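Transcription initiation factor TFIID subunit 5 (Encephalitozoon cuniculi, PDB 2J4B) is a component of TFIID and SAGA that probably mediates regulation of RNA polymerase transcription, represented here by its mostly helical N-terminal domain. Local coordinates at residues K97-G103 / Q128-V134; L37-I41 / Y121-I125; Y12-K16 / Y61-H65. All blocks are in the same frame, centred on the assembly; numbering follows the deposited sequence.

The three contacts illustrate how bonding chemistry can change with depth in a small helical domain. Contact 2 is the buried one, close to the centre of the chain and made of apolar packing between helices 34-47 and 120-129. Contacts 1 and 3 are only partly buried and lie on opposite sides of that centre. In contact 1 backbone hydrogen bonds join the only two strands; in contact 3 side-chain polar bonds and aromatic rings tie helix 8-21 to a loop. Contacts 1 and 2 share helix 120-129 and meet where H129 packs on H40. Contacts 2 and 3 share no helix, yet touch through L37 with L15, I41 with Y12 and F38 with H65.

Contact 1 (K97-G103 / Q128-V134); sequences KYHLSMG and QHLDIKV
L100, L130 and I132 (chi1 m), with M102 and Y98 CB, form the apolar centre of this two-stranded parallel sheet: L100 CD1 lies 3.8 Å from L130 CD1 and 4.4 Å from I132 CG1, M102 CG 4.0 Å from I132 CG2, and Y98 CB 3.8 Å from L130 CD2. Y98, L100 and L130 rest on P32, L33, Y35 and P36, where helix 34-47 begins. The extended strands 98-103 and 130-134 approach to 4.6 Å, 23° from parallel, pairing Y98 with L130 through M102 with V134. Helices 104-116 and 120-129 connect them, making a beta-alpha-alpha-beta unit. Y98 N donates to H129 O (2.9 Å), D131 N to Y98 O (2.7 Å), L100 N to D131 O (3.1 Å), K133 N to L100 O (3.0 Å) and M102 N to K133 O (3.0 Å). H99, S101, D131 and K133 occupy the other, largely exposed face, where D131 CB sits 3.9 Å from the H99 ring centroid (CH-pi). At the polar edge, K97 NZ donates to Q128 O at 2.6 Å.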
loop_
_atom_site.group_PDB
_atom_site.type_symbol
_atom_site.label_atom_id
_atom_site.label_comp_id
_atom_site.label_asym_id
_atom_site.label_seq_id
_atom_site.Cartn_x
_atom_site.Cartn_y
_atom_site.Cartn_z
ATOM N N LYS A 97 -7.748 1.324 -10.082
ATOM C CA LYS A 97 -6.399 1.821 -9.945
ATOM C C LYS A 97 -6.285 3.038 -9.050
ATOM O O LYS A 97 -7.038 4.000 -9.182
ATOM C CB LYS A 97 -5.779 2.081 -11.320
ATOM C CG LYS A 97 -5.137 0.828 -11.864
ATOM C CD LYS A 97 -4.620 0.982 -13.255
ATOM C CE LYS A 97 -4.269 -0.391 -13.829
ATOM N NZ LYS A 97 -3.394 -1.156 -12.873
ATOM N N TYR A 98 -5.342 2.961 -8.112
ATOM C CA TYR A 98 -5.026 4.087 -7.231
ATOM C C TYR A 98 -3.881 4.878 -7.863
ATOM O O TYR A 98 -2.848 4.319 -8.242
ATOM C CB TYR A 98 -4.667 3.593 -5.826
ATOM C CG TYR A 98 -4.574 4.688 -4.782
ATOM C CD1 TYR A 98 -3.428 5.461 -4.663
ATOM C CD2 TYR A 98 -5.619 4.934 -3.900
ATOM C CE1 TYR A 98 -3.332 6.446 -3.729
ATOM C CE2 TYR A 98 -5.522 5.930 -2.947
ATOM C CZ TYR A 98 -4.367 6.673 -2.867
ATOM O OH TYR A 98 -4.238 7.661 -1.923
ATOM N N HIS A 99 -4.107 6.183 -7.982
ATOM C CA HIS A 99 -3.230 7.102 -8.675
ATOM C C HIS A 99 -2.255 7.792 -7.724
ATOM O O HIS A 99 -2.657 8.282 -6.666
ATOM C CB HIS A 99 -4.062 8.160 -9.370
ATOM C CG HIS A 99 -4.795 7.661 -10.579
ATOM N ND1 HIS A 99 -5.917 6.864 -10.495
ATOM C CD2 HIS A 99 -4.579 7.871 -11.900
ATOM C CE1 HIS A 99 -6.346 6.586 -11.713
ATOM N NE2 HIS A 99 -5.551 7.184 -12.582
ATOM N N LEU A 100 -0.972 7.815 -8.111
ATOM C CA LEU A 100 0.077 8.512 -7.375
ATOM C C LEU A 100 0.879 9.343 -8.382
ATOM O O LEU A 100 0.866 9.058 -9.576
ATOM C CB LEU A 100 1.003 7.515 -6.671
ATOM C CG LEU A 100 0.411 6.555 -5.616
ATOM C CD1 LEU A 100 1.265 5.336 -5.437
ATOM C CD2 LEU A 100 0.181 7.231 -4.258
ATOM N N SER A 101 1.550 10.387 -7.906
ATOM C CA SER A 101 2.476 11.134 -8.742
ATOM C C SER A 101 3.831 11.123 -8.070
ATOM O O SER A 101 3.919 11.237 -6.844
ATOM C CB SER A 101 1.998 12.571 -8.934
ATOM O OG SER A 101 2.250 13.344 -7.768
ATOM N N MET A 102 4.875 10.965 -8.872
ATOM C CA MET A 102 6.257 10.870 -8.385
ATOM C C MET A 102 7.219 11.585 -9.313
ATOM O O MET A 102 7.003 11.602 -10.515
ATOM C CB MET A 102 6.706 9.409 -8.342
ATOM C CG MET A 102 6.063 8.610 -7.288
ATOM S SD MET A 102 6.941 7.086 -6.934
ATOM C CE MET A 102 5.690 6.334 -5.885
ATOM N N GLY A 103 8.284 12.153 -8.757
ATOM C CA GLY A 103 9.377 12.669 -9.558
ATOM C C GLY A 103 10.163 11.501 -10.121
ATOM O O GLY A 103 10.069 10.385 -9.610
ATOM N N GLN A 128 -0.253 -3.949 -11.169
ATOM C CA GLN A 128 -1.679 -4.279 -11.244
ATOM C C GLN A 128 -2.634 -3.230 -10.651
ATOM O O GLN A 128 -3.737 -3.059 -11.136
ATOM C CB GLN A 128 -1.934 -5.605 -10.525
ATOM C CG GLN A 128 -1.283 -6.788 -11.207
ATOM C CD GLN A 128 -1.715 -8.143 -10.653
ATOM O OE1 GLN A 128 -1.362 -9.191 -11.217
ATOM N NE2 GLN A 128 -2.477 -8.135 -9.566
ATOM N N HIS A 129 -2.217 -2.550 -9.591
ATOM C CA HIS A 129 -3.149 -1.760 -8.809
ATOM C C HIS A 129 -2.836 -0.274 -8.746
ATOM O O HIS A 129 -3.728 0.516 -8.419
ATOM C CB HIS A 129 -3.258 -2.334 -7.398
ATOM C CG HIS A 129 -3.876 -3.700 -7.359
ATOM N ND1 HIS A 129 -5.094 -3.982 -7.940
ATOM C CD2 HIS A 129 -3.439 -4.863 -6.824
ATOM C CE1 HIS A 129 -5.381 -5.256 -7.762
ATOM N NE2 HIS A 129 -4.396 -5.814 -7.084
ATOM N N LEU A 130 -1.606 0.117 -9.077
ATOM C CA LEU A 130 -1.209 1.502 -8.932
ATOM C C LEU A 130 -0.970 2.165 -10.263
ATOM O O LEU A 130 -0.453 1.568 -11.183
ATOM C CB LEU A 130 0.044 1.642 -8.074
ATOM C CG LEU A 130 -0.078 1.179 -6.635
ATOM C CD1 LEU A 130 1.152 1.572 -5.848
ATOM C CD2 LEU A 130 -1.329 1.767 -6.045
ATOM N N ASP A 131 -1.349 3.431 -10.342
ATOM C CA ASP A 131 -1.236 4.175 -11.560
ATOM C C ASP A 131 -0.335 5.360 -11.301
ATOM O O ASP A 131 -0.811 6.428 -10.891
ATOM C CB ASP A 131 -2.620 4.627 -11.981
ATOM C CG ASP A 131 -2.626 5.216 -13.324
ATOM O OD1 ASP A 131 -1.526 5.588 -13.780
ATOM O OD2 ASP A 131 -3.721 5.292 -13.927
ATOM N N ILE A 132 0.971 5.166 -11.523
ATOM C CA ILE A 132 1.979 6.155 -11.144
ATOM C C ILE A 132 2.348 7.046 -12.341
ATOM O O ILE A 132 2.861 6.565 -13.337
ATOM C CB ILE A 132 3.262 5.487 -10.599
ATOM C CG1 ILE A 132 2.937 4.530 -9.439
ATOM C CG2 ILE A 132 4.282 6.543 -10.150
ATOM C CD1 ILE A 132 4.171 3.753 -8.868
ATOM N N LYS A 133 2.064 8.341 -12.230
ATOM C CA LYS A 133 2.551 9.321 -13.177
ATOM C C LYS A 133 3.945 9.802 -12.800
ATOM O O LYS A 133 4.117 10.474 -11.780
ATOM C CB LYS A 133 1.620 10.517 -13.235
ATOM C CG LYS A 133 2.149 11.614 -14.161
ATOM C CD LYS A 133 1.134 12.691 -14.380
ATOM C CE LYS A 133 1.814 13.982 -14.734
ATOM N NZ LYS A 133 2.823 13.767 -15.783
ATOM N N VAL A 134 4.938 9.482 -13.633
ATOM C CA VAL A 134 6.339 9.816 -13.327
ATOM C C VAL A 134 6.682 11.140 -13.991
ATOM O O VAL A 134 6.770 11.217 -15.214
ATOM C CB VAL A 134 7.314 8.699 -13.786
ATOM C CG1 VAL A 134 8.775 9.079 -13.508
ATOM C CG2 VAL A 134 6.969 7.376 -13.125
#

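Contact 2 (L37-I41 / Y121-I125); sequences LFIHI and YILKI
L37 pushes its isobutyl group (chi1 t, chi2 p) between three residues of the facing helix: CD1 meets the ring edge of Y121 at CE2 (4.0 Å) and I125 CG1 (4.3 Å), and CD2 meets I122 CD1 at 3.9 Å. Both segments are alpha-helix, with I41 N bonded to L37 O at 2.9 Å and I125 N to Y121 O at 3.1 Å. Their axes cross at 107° with a closest approach of 11.2 Å, so long side chains bridge the gap; the nearest CA atoms, of L37 and I125, are 7.2 Å apart. One turn on from L37, I41 CG1 lies 3.9 Å from Y121 CE2, and H40 CD2 lies 4.2 Å from I125 CG2. Y121, with chi1 t, aims its ring across the gap, and its OH is hydrogen-bonded to D44. This is a steep helix crossing in the domain core. Helix 8-21 covers one flank through L15 and Y12, L114 of helix 104-116 packs on I122, and H129, leading into strand 130-135, stacks on H40.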
loop_
_atom_site.group_PDB
_atom_site.type_symbol
_atom_site.label_atom_id
_atom_site.label_comp_id
_atom_site.label_asym_id
_atom_site.label_seq_id
_atom_site.Cartn_x
_atom_site.Cartn_y
_atom_site.Cartn_z
ATOM N N LEU A 37 -0.792 0.491 -0.624
ATOM C CA LEU A 37 -0.150 -0.781 -0.336
ATOM C C LEU A 37 -0.717 -1.415 0.946
ATOM O O LEU A 37 -0.988 -2.617 0.992
ATOM C CB LEU A 37 1.349 -0.576 -0.174
ATOM C CG LEU A 37 2.158 -1.822 0.199
ATOM C CD1 LEU A 37 1.773 -3.075 -0.641
ATOM C CD2 LEU A 37 3.669 -1.482 0.071
ATOM N N PHE A 38 -0.872 -0.583 1.975
ATOM C CA PHE A 38 -1.442 -0.970 3.263
ATOM C C PHE A 38 -2.836 -1.593 3.162
ATOM O O PHE A 38 -3.086 -2.671 3.681
ATOM C CB PHE A 38 -1.506 0.266 4.157
ATOM C CG PHE A 38 -2.303 0.090 5.409
ATOM C CD1 PHE A 38 -1.768 -0.569 6.501
ATOM C CD2 PHE A 38 -3.569 0.644 5.520
ATOM C CE1 PHE A 38 -2.498 -0.691 7.686
ATOM C CE2 PHE A 38 -4.305 0.542 6.704
ATOM C CZ PHE A 38 -3.767 -0.128 7.781
ATOM N N ILE A 39 -3.740 -0.896 2.499
ATOM C CA ILE A 39 -5.096 -1.398 2.309
ATOM C C ILE A 39 -5.012 -2.698 1.543
ATOM O O ILE A 39 -5.661 -3.681 1.889
ATOM C CB ILE A 39 -5.970 -0.384 1.529
ATOM C CG1 ILE A 39 -6.216 0.867 2.387
ATOM C CG2 ILE A 39 -7.301 -1.011 1.111
ATOM C CD1 ILE A 39 -6.851 0.579 3.738
ATOM N N HIS A 40 -4.180 -2.711 0.507
ATOM C CA HIS A 40 -4.088 -3.880 -0.349
ATOM C C HIS A 40 -3.611 -5.114 0.406
ATOM O O HIS A 40 -4.066 -6.220 0.126
ATOM C CB HIS A 40 -3.209 -3.606 -1.572
ATOM C CG HIS A 40 -3.965 -3.065 -2.737
ATOM N ND1 HIS A 40 -4.986 -3.760 -3.344
ATOM C CD2 HIS A 40 -3.859 -1.892 -3.402
ATOM C CE1 HIS A 40 -5.472 -3.043 -4.340
ATOM N NE2 HIS A 40 -4.806 -1.901 -4.394
ATOM N N ILE A 41 -2.676 -4.937 1.325
ATOM C CA ILE A 41 -2.252 -6.043 2.201
ATOM C C ILE A 41 -3.389 -6.526 3.119
ATOM O O ILE A 41 -3.620 -7.728 3.273
ATOM C CB ILE A 41 -1.016 -5.634 3.041
ATOM C CG1 ILE A 41 0.194 -5.448 2.100
ATOM C CG2 ILE A 41 -0.730 -6.662 4.121
ATOM C CD1 ILE A 41 1.376 -4.759 2.751
ATOM N N TYR A 121 6.078 -9.014 -4.268
ATOM C CA TYR A 121 4.670 -8.745 -4.006
ATOM C C TYR A 121 4.346 -7.261 -4.192
ATOM O O TYR A 121 3.276 -6.921 -4.695
ATOM C CB TYR A 121 4.286 -9.198 -2.603
ATOM C CG TYR A 121 2.919 -8.721 -2.201
ATOM C CD1 TYR A 121 1.793 -9.463 -2.517
ATOM C CD2 TYR A 121 2.748 -7.504 -1.542
ATOM C CE1 TYR A 121 0.540 -9.034 -2.168
ATOM C CE2 TYR A 121 1.490 -7.055 -1.201
ATOM C CZ TYR A 121 0.389 -7.828 -1.519
ATOM O OH TYR A 121 -0.868 -7.407 -1.189
ATOM N N ILE A 122 5.256 -6.377 -3.774
ATOM C CA ILE A 122 5.006 -4.935 -3.860
ATOM C C ILE A 122 5.023 -4.477 -5.312
ATOM O O ILE A 122 4.249 -3.608 -5.688
ATOM C CB ILE A 122 6.024 -4.100 -3.057
ATOM C CG1 ILE A 122 5.930 -4.408 -1.559
ATOM C CG2 ILE A 122 5.793 -2.599 -3.295
ATOM C CD1 ILE A 122 6.850 -3.541 -0.681
ATOM N N LEU A 123 5.907 -5.073 -6.120
ATOM C CA LEU A 123 5.994 -4.782 -7.565
ATOM C C LEU A 123 4.744 -5.243 -8.290
ATOM O O LEU A 123 4.328 -4.638 -9.256
ATOM C CB LEU A 123 7.199 -5.495 -8.208
ATOM C CG LEU A 123 8.607 -5.087 -7.782
ATOM C CD1 LEU A 123 9.640 -6.155 -8.157
ATOM C CD2 LEU A 123 8.980 -3.768 -8.379
ATOM N N LYS A 124 4.161 -6.346 -7.830
ATOM C CA LYS A 124 2.925 -6.837 -8.412
ATOM C C LYS A 124 1.863 -5.805 -8.168
ATOM O O LYS A 124 1.164 -5.396 -9.091
ATOM C CB LYS A 124 2.524 -8.167 -7.797
ATOM C CG LYS A 124 1.306 -8.828 -8.440
ATOM C CD LYS A 124 0.940 -10.118 -7.698
ATOM C CE LYS A 124 0.552 -9.873 -6.211
ATOM N NZ LYS A 124 0.320 -11.187 -5.502
ATOM N N ILE A 125 1.774 -5.342 -6.930
ATOM C CA ILE A 125 0.791 -4.332 -6.578
ATOM C C ILE A 125 0.946 -3.075 -7.442
ATOM O O ILE A 125 -0.041 -2.549 -7.940
ATOM C CB ILE A 125 0.871 -3.949 -5.084
ATOM C CG1 ILE A 125 0.479 -5.140 -4.202
ATOM C CG2 ILE A 125 -0.003 -2.679 -4.791
ATOM C CD1 ILE A 125 -0.872 -5.672 -4.483
#

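Contact 3 (Y12-K16 / Y61-H65); sequences YVSLK and YRGDH
This is a mixed aromatic and polar contact, partly buried, that ties helix 8-21, the first of the TAF5 N-terminal domain, to the end of helix 51-61 and the turn that leads on toward helix 69-75. Y12-K16 is helical, with K16 N bonded to Y12 O at 2.7 Å, so Y12 and K16, one turn apart, point toward the loop, while V13 reaches it from the side. Opposite, Y61-D64 forms a type I turn: R62 and G63 have phi/psi near -66/-22 and -91/6, and D64 N bonds Y61 O at 3.2 Å. The backbones stay well apart, with 9.2 Å between the CA atoms of V13 and Y61 and 9.5 Å between those of K16 and D64, leaving the joining to side chains. Y12 (chi1 t) brings CE2 over the face of the Y61 ring, 3.8 Å from Y61 CG; the rings meet obliquely, planes at 54° and centroids 5.2 Å apart. V13 CG2 lies 3.0 Å from Y61 OH and 3.6 Å from Y61 CZ, a tight contact. F57 meets both tyrosine rings, and Y12 also packs on F38 and I41 of helix 34-47. Beyond the rings, Y12 OH and H65 NE2 share a hydrogen bond of 3.0 Å. K16, with all four chi angles t, extends NZ past the edge of the Y61 ring to D64 OD2, a very short salt bridge of 2.4 Å. The contact thus joins shape-dependent ring packing with directional polar pairing between particular partners, Y12 with H65 and the opposite charges of K16 and D64.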
loop_
_atom_site.group_PDB
_atom_site.type_symbol
_atom_site.label_atom_id
_atom_site.label_comp_id
_atom_site.label_asym_id
_atom_site.label_seq_id
_atom_site.Cartn_x
_atom_site.Cartn_y
_atom_site.Cartn_z
ATOM N N TYR A 12 6.156 -4.685 3.635
ATOM C CA TYR A 12 5.616 -3.376 3.943
ATOM C C TYR A 12 6.529 -2.623 4.909
ATOM O O TYR A 12 6.938 -1.498 4.633
ATOM C CB TYR A 12 4.222 -3.527 4.546
ATOM C CG TYR A 12 3.590 -2.219 4.956
ATOM C CD1 TYR A 12 2.820 -1.494 4.059
ATOM C CD2 TYR A 12 3.753 -1.720 6.235
ATOM C CE1 TYR A 12 2.242 -0.305 4.419
ATOM C CE2 TYR A 12 3.177 -0.528 6.608
ATOM C CZ TYR A 12 2.421 0.175 5.699
ATOM O OH TYR A 12 1.839 1.367 6.067
ATOM N N VAL A 13 6.843 -3.252 6.036
ATOM C CA VAL A 13 7.778 -2.694 7.017
ATOM C C VAL A 13 9.139 -2.319 6.427
ATOM O O VAL A 13 9.647 -1.230 6.662
ATOM C CB VAL A 13 8.033 -3.699 8.171
ATOM C CG1 VAL A 13 9.093 -3.156 9.121
ATOM C CG2 VAL A 13 6.725 -4.018 8.922
ATOM N N SER A 14 9.737 -3.238 5.681
ATOM C CA SER A 14 11.069 -3.033 5.108
ATOM C C SER A 14 11.080 -1.863 4.103
ATOM O O SER A 14 12.050 -1.094 4.033
ATOM C CB SER A 14 11.547 -4.334 4.455
ATOM O OG SER A 14 12.310 -4.083 3.290
ATOM N N LEU A 15 9.996 -1.727 3.343
ATOM C CA LEU A 15 9.771 -0.543 2.522
ATOM C C LEU A 15 9.572 0.698 3.384
ATOM O O LEU A 15 10.215 1.716 3.178
ATOM C CB LEU A 15 8.555 -0.739 1.629
ATOM C CG LEU A 15 8.132 0.481 0.805
ATOM C CD1 LEU A 15 9.255 0.981 -0.104
ATOM C CD2 LEU A 15 6.873 0.137 0.026
ATOM N N LYS A 16 8.676 0.613 4.355
ATOM C CA LYS A 16 8.449 1.716 5.284
ATOM C C LYS A 16 9.753 2.227 5.906
ATOM O O LYS A 16 9.975 3.429 5.975
ATOM C CB LYS A 16 7.487 1.283 6.384
ATOM C CG LYS A 16 7.121 2.379 7.365
ATOM C CD LYS A 16 6.167 1.858 8.433
ATOM C CE LYS A 16 6.169 2.751 9.647
ATOM N NZ LYS A 16 5.442 2.134 10.782
ATOM N N TYR A 61 -0.415 -0.503 11.827
ATOM C CA TYR A 61 0.097 0.534 10.939
ATOM C C TYR A 61 -0.947 1.552 10.462
ATOM O O TYR A 61 -0.641 2.365 9.597
ATOM C CB TYR A 61 0.769 -0.106 9.719
ATOM C CG TYR A 61 1.807 -1.142 10.071
ATOM C CD1 TYR A 61 3.053 -0.772 10.558
ATOM C CD2 TYR A 61 1.538 -2.493 9.912
ATOM C CE1 TYR A 61 3.999 -1.722 10.891
ATOM C CE2 TYR A 61 2.474 -3.452 10.242
ATOM C CZ TYR A 61 3.703 -3.065 10.728
ATOM O OH TYR A 61 4.616 -4.042 11.061
ATOM N N ARG A 62 -2.156 1.532 11.018
ATOM C CA ARG A 62 -3.193 2.491 10.607
ATOM C C ARG A 62 -2.882 3.950 10.960
ATOM O O ARG A 62 -3.438 4.859 10.344
ATOM C CB ARG A 62 -4.556 2.126 11.197
ATOM C CG ARG A 62 -4.681 2.330 12.694
ATOM C CD ARG A 62 -6.005 1.798 13.200
ATOM N NE ARG A 62 -7.133 2.663 12.851
ATOM C CZ ARG A 62 -8.402 2.366 13.098
ATOM N NH1 ARG A 62 -8.695 1.228 13.688
ATOM N NH2 ARG A 62 -9.373 3.201 12.758
ATOM N N GLY A 63 -2.010 4.166 11.945
ATOM C CA GLY A 63 -1.631 5.516 12.369
ATOM C C GLY A 63 -0.415 6.039 11.623
ATOM O O GLY A 63 0.111 7.112 11.940
ATOM N N ASP A 64 0.042 5.279 10.631
ATOM C CA ASP A 64 1.174 5.701 9.814
ATOM C C ASP A 64 0.698 6.568 8.650
ATOM O O ASP A 64 1.500 7.133 7.906
ATOM C CB ASP A 64 1.919 4.489 9.279
ATOM C CG ASP A 64 2.562 3.667 10.379
ATOM O OD1 ASP A 64 2.356 3.975 11.571
ATOM O OD2 ASP A 64 3.272 2.696 10.051
ATOM N N HIS A 65 -0.618 6.655 8.502
ATOM C CA HIS A 65 -1.239 7.482 7.484
ATOM C C HIS A 65 -2.735 7.574 7.772
ATOM O O HIS A 65 -3.451 6.576 7.676
ATOM C CB HIS A 65 -0.998 6.908 6.077
ATOM C CG HIS A 65 -0.946 5.411 6.028
ATOM N ND1 HIS A 65 -1.928 4.615 6.573
ATOM C CD2 HIS A 65 -0.025 4.568 5.503
ATOM C CE1 HIS A 65 -1.611 3.345 6.395
ATOM N NE2 HIS A 65 -0.462 3.290 5.745
#